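PDB 3CFU: uncharacterized lipoprotein YjhA from Bacillus subtilis, which is of unknown function but is a probable membrane-attached lipoprotein, represented here by its DUF4352 domain, a beta-rich fold built around two antiparallel sheets. Local coordinates for residues L72-K75 with S79-P82; V111-K114 with H119-L122; V20-K25 with G115-Y120. All coordinates share one frame; numbering follows the deposited sequence.

Contact 1. Residues L72-K75 with S79-P82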
loop_
_atom_site.group_PDB
_atom_site.type_symbol
_atom_site.label_atom_id
_atom_site.label_comp_id
_atom_site.label_asym_id
_atom_site.label_seq_id
_atom_site.Cartn_x
_atom_site.Cartn_y
_atom_site.Cartn_z
ATOM N N LEU A 72 -0.817 7.396 -0.828
ATOM C CA LEU A 72 0.408 8.118 -0.499
ATOM C C LEU A 72 0.077 9.605 -0.465
ATOM O O LEU A 72 -0.515 10.143 -1.404
ATOM C CB LEU A 72 1.483 7.856 -1.556
ATOM C CG LEU A 72 2.937 8.135 -1.165
ATOM C CD1 LEU A 72 3.419 7.060 -0.186
ATOM C CD2 LEU A 72 3.806 8.141 -2.420
ATOM N N ARG A 73 0.452 10.270 0.620
ATOM C CA ARG A 73 0.176 11.690 0.762
ATOM C C ARG A 73 1.456 12.543 0.831
ATOM O O ARG A 73 2.525 12.050 1.200
ATOM C CB ARG A 73 -0.701 11.908 2.008
ATOM C CG ARG A 73 -2.092 11.285 1.873
ATOM C CD ARG A 73 -2.912 11.334 3.158
ATOM N NE ARG A 73 -4.145 10.561 3.016
ATOM C CZ ARG A 73 -4.861 10.085 4.034
ATOM N NH1 ARG A 73 -4.468 10.306 5.281
ATOM N NH2 ARG A 73 -5.959 9.366 3.803
ATOM N N ASP A 74 1.328 13.817 0.456
ATOM C CA ASP A 74 2.433 14.792 0.464
ATOM C C ASP A 74 2.563 15.434 1.836
ATOM O O ASP A 74 1.885 15.049 2.788
ATOM C CB ASP A 74 2.156 15.956 -0.502
ATOM C CG ASP A 74 2.230 15.561 -1.954
ATOM O OD1 ASP A 74 3.000 14.630 -2.269
ATOM O OD2 ASP A 74 1.539 16.199 -2.781
ATOM N N LYS A 75 3.439 16.436 1.917
ATOM C CA LYS A 75 3.604 17.194 3.146
ATOM C C LYS A 75 2.309 18.017 3.187
ATOM O O LYS A 75 1.817 18.360 4.261
ATOM C CB LYS A 75 4.827 18.117 3.068
ATOM C CG LYS A 75 5.193 18.824 4.379
ATOM C CD LYS A 75 4.302 20.025 4.669
ATOM C CE LYS A 75 4.926 20.929 5.729
ATOM N NZ LYS A 75 4.149 22.185 5.927
ATOM N N SER A 79 -3.009 13.131 -2.132
ATOM C CA SER A 79 -2.795 11.812 -2.697
ATOM C C SER A 79 -1.937 11.810 -3.952
ATOM O O SER A 79 -1.984 12.739 -4.756
ATOM C CB SER A 79 -4.142 11.156 -3.015
ATOM O OG SER A 79 -4.992 11.150 -1.881
ATOM N N VAL A 80 -1.147 10.752 -4.101
ATOM C CA VAL A 80 -0.301 10.578 -5.267
ATOM C C VAL A 80 -0.799 9.319 -5.971
ATOM O O VAL A 80 -0.827 8.242 -5.384
ATOM C CB VAL A 80 1.187 10.391 -4.878
ATOM C CG1 VAL A 80 2.035 10.205 -6.138
ATOM C CG2 VAL A 80 1.673 11.592 -4.077
ATOM N N ARG A 81 -1.206 9.468 -7.225
ATOM C CA ARG A 81 -1.715 8.354 -8.022
ATOM C C ARG A 81 -0.837 7.104 -7.928
ATOM O O ARG A 81 0.382 7.196 -7.992
ATOM C CB ARG A 81 -1.817 8.761 -9.497
ATOM C CG ARG A 81 -2.832 9.870 -9.839
ATOM C CD ARG A 81 -2.362 11.269 -9.418
ATOM N NE ARG A 81 -0.933 11.441 -9.668
ATOM C CZ ARG A 81 -0.117 12.137 -8.885
ATOM N NH1 ARG A 81 1.171 12.235 -9.186
ATOM N NH2 ARG A 81 -0.586 12.739 -7.800
ATOM N N PRO A 82 -1.447 5.915 -7.773
ATOM C CA PRO A 82 -0.654 4.682 -7.688
ATOM C C PRO A 82 -0.142 4.287 -9.074
ATOM O O PRO A 82 -0.784 4.565 -10.085
ATOM C CB PRO A 82 -1.641 3.674 -7.110
ATOM C CG PRO A 82 -2.944 4.141 -7.654
ATOM C CD PRO A 82 -2.868 5.643 -7.496
HETATM O O HOH W 1 0.727 14.689 -5.672
#
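Val80 N donates a backbone hydrogen bond to Leu72 O, 2.8 Å between N and O, where the chain turns back after strand 70-73. The N-H...O angle of 131° marks a bent bond. Leu72 O is also approached by Ser79 CA at 3.1 Å, a CA-H...O contact with 149° at the hydrogen, so two consecutive residues supply hydrogens to one carbonyl.

The apolar part is small. Leu72 CB lies 4.2 Å from Val80 CB. Val80 holds CG1 anti to its backbone N (chi1 180°), which leaves CG2 beside that N, where it meets Leu72 O and comes within 3.8 Å of Asp74 OD1; the Asp74 and Val80 side chains cross at about a right angle. Tyr110 touches both Leu72 and Val80, which ties this turn to the neighbouring four-stranded sheet.

The polar ends meet through water. A water accepts a hydrogen bond from Arg81 NH2 at 3.2 Å, lying in the guanidinium plane at its edge, and donates a weak one to Asp74 OD2 at 3.4 Å. Asp74 OD2 and Arg81 NH2 are themselves 6.5 Å apart, so any direct attraction is probably modest. Ser79 OG is hydrogen-bonded to Asp71.

The chemistry implies a turn closed chiefly through one backbone carbonyl, with buried Leu72 and Val80 in aliphatic contact and a water link, weak on its Asp74 side, between opposite charges.

Contact 2. Residues V111-K114 with H119-L122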
loop_
_atom_site.group_PDB
_atom_site.type_symbol
_atom_site.label_atom_id
_atom_site.label_comp_id
_atom_site.label_asym_id
_atom_site.label_seq_id
_atom_site.Cartn_x
_atom_site.Cartn_y
_atom_site.Cartn_z
ATOM N N VAL A 111 5.204 7.921 -8.455
ATOM C CA VAL A 111 6.202 8.777 -9.074
ATOM C C VAL A 111 6.239 10.105 -8.332
ATOM O O VAL A 111 5.216 10.773 -8.169
ATOM C CB VAL A 111 5.880 9.011 -10.551
ATOM C CG1 VAL A 111 6.089 7.716 -11.326
ATOM C CG2 VAL A 111 4.441 9.486 -10.705
ATOM N N ILE A 112 7.429 10.477 -7.869
ATOM C CA ILE A 112 7.597 11.712 -7.122
ATOM C C ILE A 112 8.909 12.417 -7.477
ATOM O O ILE A 112 9.758 11.860 -8.174
ATOM C CB ILE A 112 7.584 11.443 -5.586
ATOM C CG1 ILE A 112 8.850 10.686 -5.168
ATOM C CG2 ILE A 112 6.337 10.656 -5.206
ATOM C CD1 ILE A 112 9.203 10.844 -3.693
ATOM N N PRO A 113 9.083 13.662 -7.002
ATOM C CA PRO A 113 10.281 14.475 -7.244
ATOM C C PRO A 113 11.553 13.786 -6.741
ATOM O O PRO A 113 11.544 13.149 -5.688
ATOM C CB PRO A 113 9.996 15.752 -6.464
ATOM C CG PRO A 113 8.508 15.843 -6.462
ATOM C CD PRO A 113 8.069 14.426 -6.253
ATOM N N LYS A 114 12.648 13.934 -7.479
ATOM C CA LYS A 114 13.918 13.320 -7.099
ATOM C C LYS A 114 14.285 13.536 -5.629
ATOM O O LYS A 114 14.162 14.644 -5.101
ATOM C CB LYS A 114 15.038 13.846 -7.993
ATOM N N HIS A 119 9.295 13.338 2.489
ATOM C CA HIS A 119 8.092 14.146 2.666
ATOM C C HIS A 119 6.822 13.325 2.459
ATOM O O HIS A 119 5.721 13.875 2.426
ATOM C CB HIS A 119 8.117 15.308 1.669
ATOM C CG HIS A 119 9.261 16.250 1.872
ATOM N ND1 HIS A 119 9.768 17.038 0.861
ATOM C CD2 HIS A 119 10.002 16.529 2.973
ATOM C CE1 HIS A 119 10.774 17.757 1.328
ATOM N NE2 HIS A 119 10.937 17.466 2.607
ATOM N N TYR A 120 6.970 12.010 2.347
ATOM C CA TYR A 120 5.825 11.144 2.091
ATOM C C TYR A 120 5.402 10.153 3.172
ATOM O O TYR A 120 6.224 9.513 3.834
ATOM C CB TYR A 120 6.069 10.400 0.775
ATOM C CG TYR A 120 6.069 11.317 -0.424
ATOM C CD1 TYR A 120 4.930 11.454 -1.217
ATOM C CD2 TYR A 120 7.196 12.076 -0.750
ATOM C CE1 TYR A 120 4.911 12.323 -2.309
ATOM C CE2 TYR A 120 7.186 12.951 -1.838
ATOM C CZ TYR A 120 6.041 13.065 -2.613
ATOM O OH TYR A 120 6.033 13.906 -3.703
ATOM N N THR A 121 4.092 10.024 3.320
ATOM C CA THR A 121 3.508 9.131 4.295
ATOM C C THR A 121 2.610 8.124 3.594
ATOM O O THR A 121 1.777 8.489 2.768
ATOM C CB THR A 121 2.658 9.919 5.304
ATOM O OG1 THR A 121 3.414 11.037 5.785
ATOM C CG2 THR A 121 2.260 9.033 6.483
ATOM N N LEU A 122 2.797 6.846 3.903
ATOM C CA LEU A 122 1.944 5.834 3.309
ATOM C C LEU A 122 0.775 5.732 4.276
ATOM O O LEU A 122 0.957 5.814 5.499
ATOM C CB LEU A 122 2.653 4.484 3.188
ATOM C CG LEU A 122 1.751 3.432 2.523
ATOM C CD1 LEU A 122 1.553 3.791 1.059
ATOM C CD2 LEU A 122 2.348 2.047 2.660
#
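In the connection between strand 103-112, an outer strand of the four-stranded antiparallel sheet, and strand 121-124, the middle strand of the three-stranded one, Tyr120 packs back on Ile112 and Pro113. The backbones stay well apart, 9.4 Å between Ile112 CA and Tyr120 CA, so side chains make nearly all of the contact.

Ile112 and Tyr120 approach from opposite directions, and both branches of the isoleucine are used. CD1 reaches Tyr120 CE2 at 3.5 Å, while CG2 meets the far end of the ring, 3.6 Å from Tyr120 CZ. With chi1 at 69°, CG1 sits between the backbone N and the carbonyl carbon and CG2 beside the N, which sets the two branches against different ring atoms; CD1 comes to the ring obliquely. Pro113 crosses the tyrosine at about a right angle, its CD 3.3 Å from Tyr120 OH, and Ile112 CB is 3.5 Å from the same oxygen.

Further neighbours complete the surroundings: Leu72, Val80 and Leu150 touch the Tyr120 side chain, and Leu49 of strand 47-57 touches Ile112.

No hydrogen bond joins the two segments. The contact therefore rests on dispersion and on apolar burial of the ring and the isoleucine, with the phenol oxygen meeting aliphatic carbons of Ile112 and Pro113.

Contact 3. Residues V20-K25 with G115-Y120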
loop_
_atom_site.group_PDB
_atom_site.type_symbol
_atom_site.label_atom_id
_atom_site.label_comp_id
_atom_site.label_asym_id
_atom_site.label_seq_id
_atom_site.Cartn_x
_atom_site.Cartn_y
_atom_site.Cartn_z
ATOM N N VAL A 20 11.694 0.637 0.953
ATOM C CA VAL A 20 11.353 1.572 -0.100
ATOM C C VAL A 20 12.536 1.653 -1.062
ATOM O O VAL A 20 13.558 2.273 -0.766
ATOM C CB VAL A 20 11.055 3.003 0.396
ATOM C CG1 VAL A 20 10.717 3.886 -0.809
ATOM C CG2 VAL A 20 9.895 2.999 1.367
ATOM N N ASP A 21 12.415 0.996 -2.207
ATOM C CA ASP A 21 13.479 1.067 -3.193
ATOM C C ASP A 21 13.058 2.182 -4.169
ATOM O O ASP A 21 11.882 2.550 -4.226
ATOM C CB ASP A 21 13.647 -0.281 -3.920
ATOM C CG ASP A 21 13.886 -1.449 -2.953
ATOM O OD1 ASP A 21 14.682 -1.279 -2.002
ATOM O OD2 ASP A 21 13.287 -2.536 -3.149
ATOM N N ARG A 22 14.018 2.744 -4.898
ATOM C CA ARG A 22 13.734 3.799 -5.869
ATOM C C ARG A 22 14.404 3.402 -7.179
ATOM O O ARG A 22 15.522 2.888 -7.171
ATOM C CB ARG A 22 14.317 5.149 -5.411
ATOM C CG ARG A 22 13.806 5.684 -4.075
ATOM C CD ARG A 22 14.913 6.444 -3.351
ATOM N NE ARG A 22 16.047 5.572 -3.038
ATOM C CZ ARG A 22 17.288 5.997 -2.803
ATOM N NH1 ARG A 22 17.568 7.294 -2.851
ATOM N NH2 ARG A 22 18.251 5.125 -2.512
ATOM N N VAL A 23 13.718 3.614 -8.297
ATOM C CA VAL A 23 14.297 3.307 -9.603
ATOM C C VAL A 23 14.249 4.593 -10.421
ATOM O O VAL A 23 13.543 5.537 -10.052
ATOM C CB VAL A 23 13.510 2.208 -10.374
ATOM C CG1 VAL A 23 12.227 2.783 -10.980
ATOM C CG2 VAL A 23 14.387 1.623 -11.476
ATOM N N GLN A 24 15.016 4.650 -11.508
ATOM C CA GLN A 24 14.993 5.824 -12.376
ATOM C C GLN A 24 14.553 5.380 -13.773
ATOM O O GLN A 24 13.354 5.280 -14.040
ATOM C CB GLN A 24 16.361 6.516 -12.435
ATOM C CG GLN A 24 16.818 7.134 -11.117
ATOM C CD GLN A 24 17.333 6.095 -10.144
ATOM O OE1 GLN A 24 17.636 4.965 -10.534
ATOM N NE2 GLN A 24 17.453 6.473 -8.873
ATOM N N LYS A 25 15.504 5.098 -14.658
ATOM C CA LYS A 25 15.159 4.663 -16.007
ATOM C C LYS A 25 14.103 3.558 -15.977
ATOM O O LYS A 25 14.209 2.592 -15.209
ATOM C CB LYS A 25 16.408 4.166 -16.741
ATOM N N GLY A 115 14.737 12.461 -4.983
ATOM C CA GLY A 115 15.136 12.508 -3.585
ATOM C C GLY A 115 14.222 13.292 -2.663
ATOM O O GLY A 115 14.683 13.954 -1.733
ATOM N N GLU A 116 12.921 13.207 -2.910
ATOM C CA GLU A 116 11.936 13.921 -2.107
ATOM C C GLU A 116 11.198 12.933 -1.203
ATOM O O GLU A 116 10.194 13.284 -0.583
ATOM C CB GLU A 116 10.921 14.576 -3.049
ATOM C CG GLU A 116 10.245 15.812 -2.496
ATOM C CD GLU A 116 10.878 17.089 -3.017
ATOM O OE1 GLU A 116 12.123 17.157 -3.076
ATOM O OE2 GLU A 116 10.132 18.030 -3.360
ATOM N N GLN A 117 11.706 11.709 -1.112
ATOM C CA GLN A 117 11.035 10.664 -0.345
ATOM C C GLN A 117 10.594 10.912 1.080
ATOM O O GLN A 117 9.533 10.438 1.485
ATOM C CB GLN A 117 11.859 9.377 -0.345
ATOM C CG GLN A 117 11.255 8.279 0.538
ATOM C CD GLN A 117 12.110 7.027 0.593
ATOM O OE1 GLN A 117 12.605 6.561 -0.434
ATOM N NE2 GLN A 117 12.278 6.467 1.789
ATOM N N LYS A 118 11.399 11.638 1.837
ATOM C CA LYS A 118 11.103 11.891 3.234
ATOM C C LYS A 118 9.845 12.697 3.511
ATOM O O LYS A 118 9.374 12.730 4.644
ATOM C CB LYS A 118 12.302 12.552 3.892
ATOM N N HIS A 119 9.295 13.338 2.489
ATOM C CA HIS A 119 8.092 14.146 2.666
ATOM C C HIS A 119 6.822 13.325 2.459
ATOM O O HIS A 119 5.721 13.875 2.426
ATOM C CB HIS A 119 8.117 15.308 1.669
ATOM C CG HIS A 119 9.261 16.250 1.872
ATOM N ND1 HIS A 119 9.768 17.038 0.861
ATOM C CD2 HIS A 119 10.002 16.529 2.973
ATOM C CE1 HIS A 119 10.774 17.757 1.328
ATOM N NE2 HIS A 119 10.937 17.466 2.607
ATOM N N TYR A 120 6.970 12.010 2.347
ATOM C CA TYR A 120 5.825 11.144 2.091
ATOM C C TYR A 120 5.402 10.153 3.172
ATOM O O TYR A 120 6.224 9.513 3.834
ATOM C CB TYR A 120 6.069 10.400 0.775
ATOM C CG TYR A 120 6.069 11.317 -0.424
ATOM C CD1 TYR A 120 4.930 11.454 -1.217
ATOM C CD2 TYR A 120 7.196 12.076 -0.750
ATOM C CE1 TYR A 120 4.911 12.323 -2.309
ATOM C CE2 TYR A 120 7.186 12.951 -1.838
ATOM C CZ TYR A 120 6.041 13.065 -2.613
ATOM O OH TYR A 120 6.033 13.906 -3.703
#
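Gln117 carries this contact, lying across from Val20 and Arg22 near the end of strand 13-23. The segment that brings it there begins at Gly115, whose positive phi of 43° bends the chain just after Pro113 and Lys114; its CA is 9.1 Å from Arg22 CA, so the backbones do not meet. Glu116 follows, and its carbonyl accepts a hydrogen bond from His119 N, 3.2 Å from N to O.

At Gln117 the side chain stretches away from its backbone, CG anti to N (chi1 175°) and the next torsion also extended, which carries the amide to the strand. Val20 comes from the opposite direction: its CG1 is 3.3 Å from Gln117 OE1, and its CB is 3.9 Å from Gln117 NE2, so CG1 meets the oxygen and CB the nitrogen of the amide. Strand 13-23 is an inner strand of the antiparallel four-stranded sheet, where Val20 also touches Ile51 of strand 47-57; Gln117 thus joins the loop leading to the second sheet with the surface of the first. Arg22 crosses at about a right angle, touching the amide oxygen through its aliphatic part, with CD 3.7 Å from Gln117 OE1. Its guanidinium plane is turned 89° from the amide, and no hydrogen bond is formed across the segments.

Residues 117-119 form a short 3-10 segment, and Tyr120 N closes it on Gln117 O at 3.1 Å.

Contact 2 is the buried one, contact 1 is partly buried, and contact 3 lies at the surface. Tyr120 connects the first two: packed on Ile112 and Pro113 in contact 2, the same ring also borders the turn of contact 1. A probable hydrogen bond from Arg73 N to Thr121 O (3.1 Å) joins the neighbouring strands of the three-stranded sheet. Contacts 2 and 3 share the loop before strand 121-124 and touch where Ile112 CD1 lies 3.7 Å from Gln117 N. Chemistry changes with place: contact 1 combines a backbone bond with a water link, weak on its Asp74 side, contact 2 relies on apolar packing, and contact 3 sets an amide against aliphatic carbons.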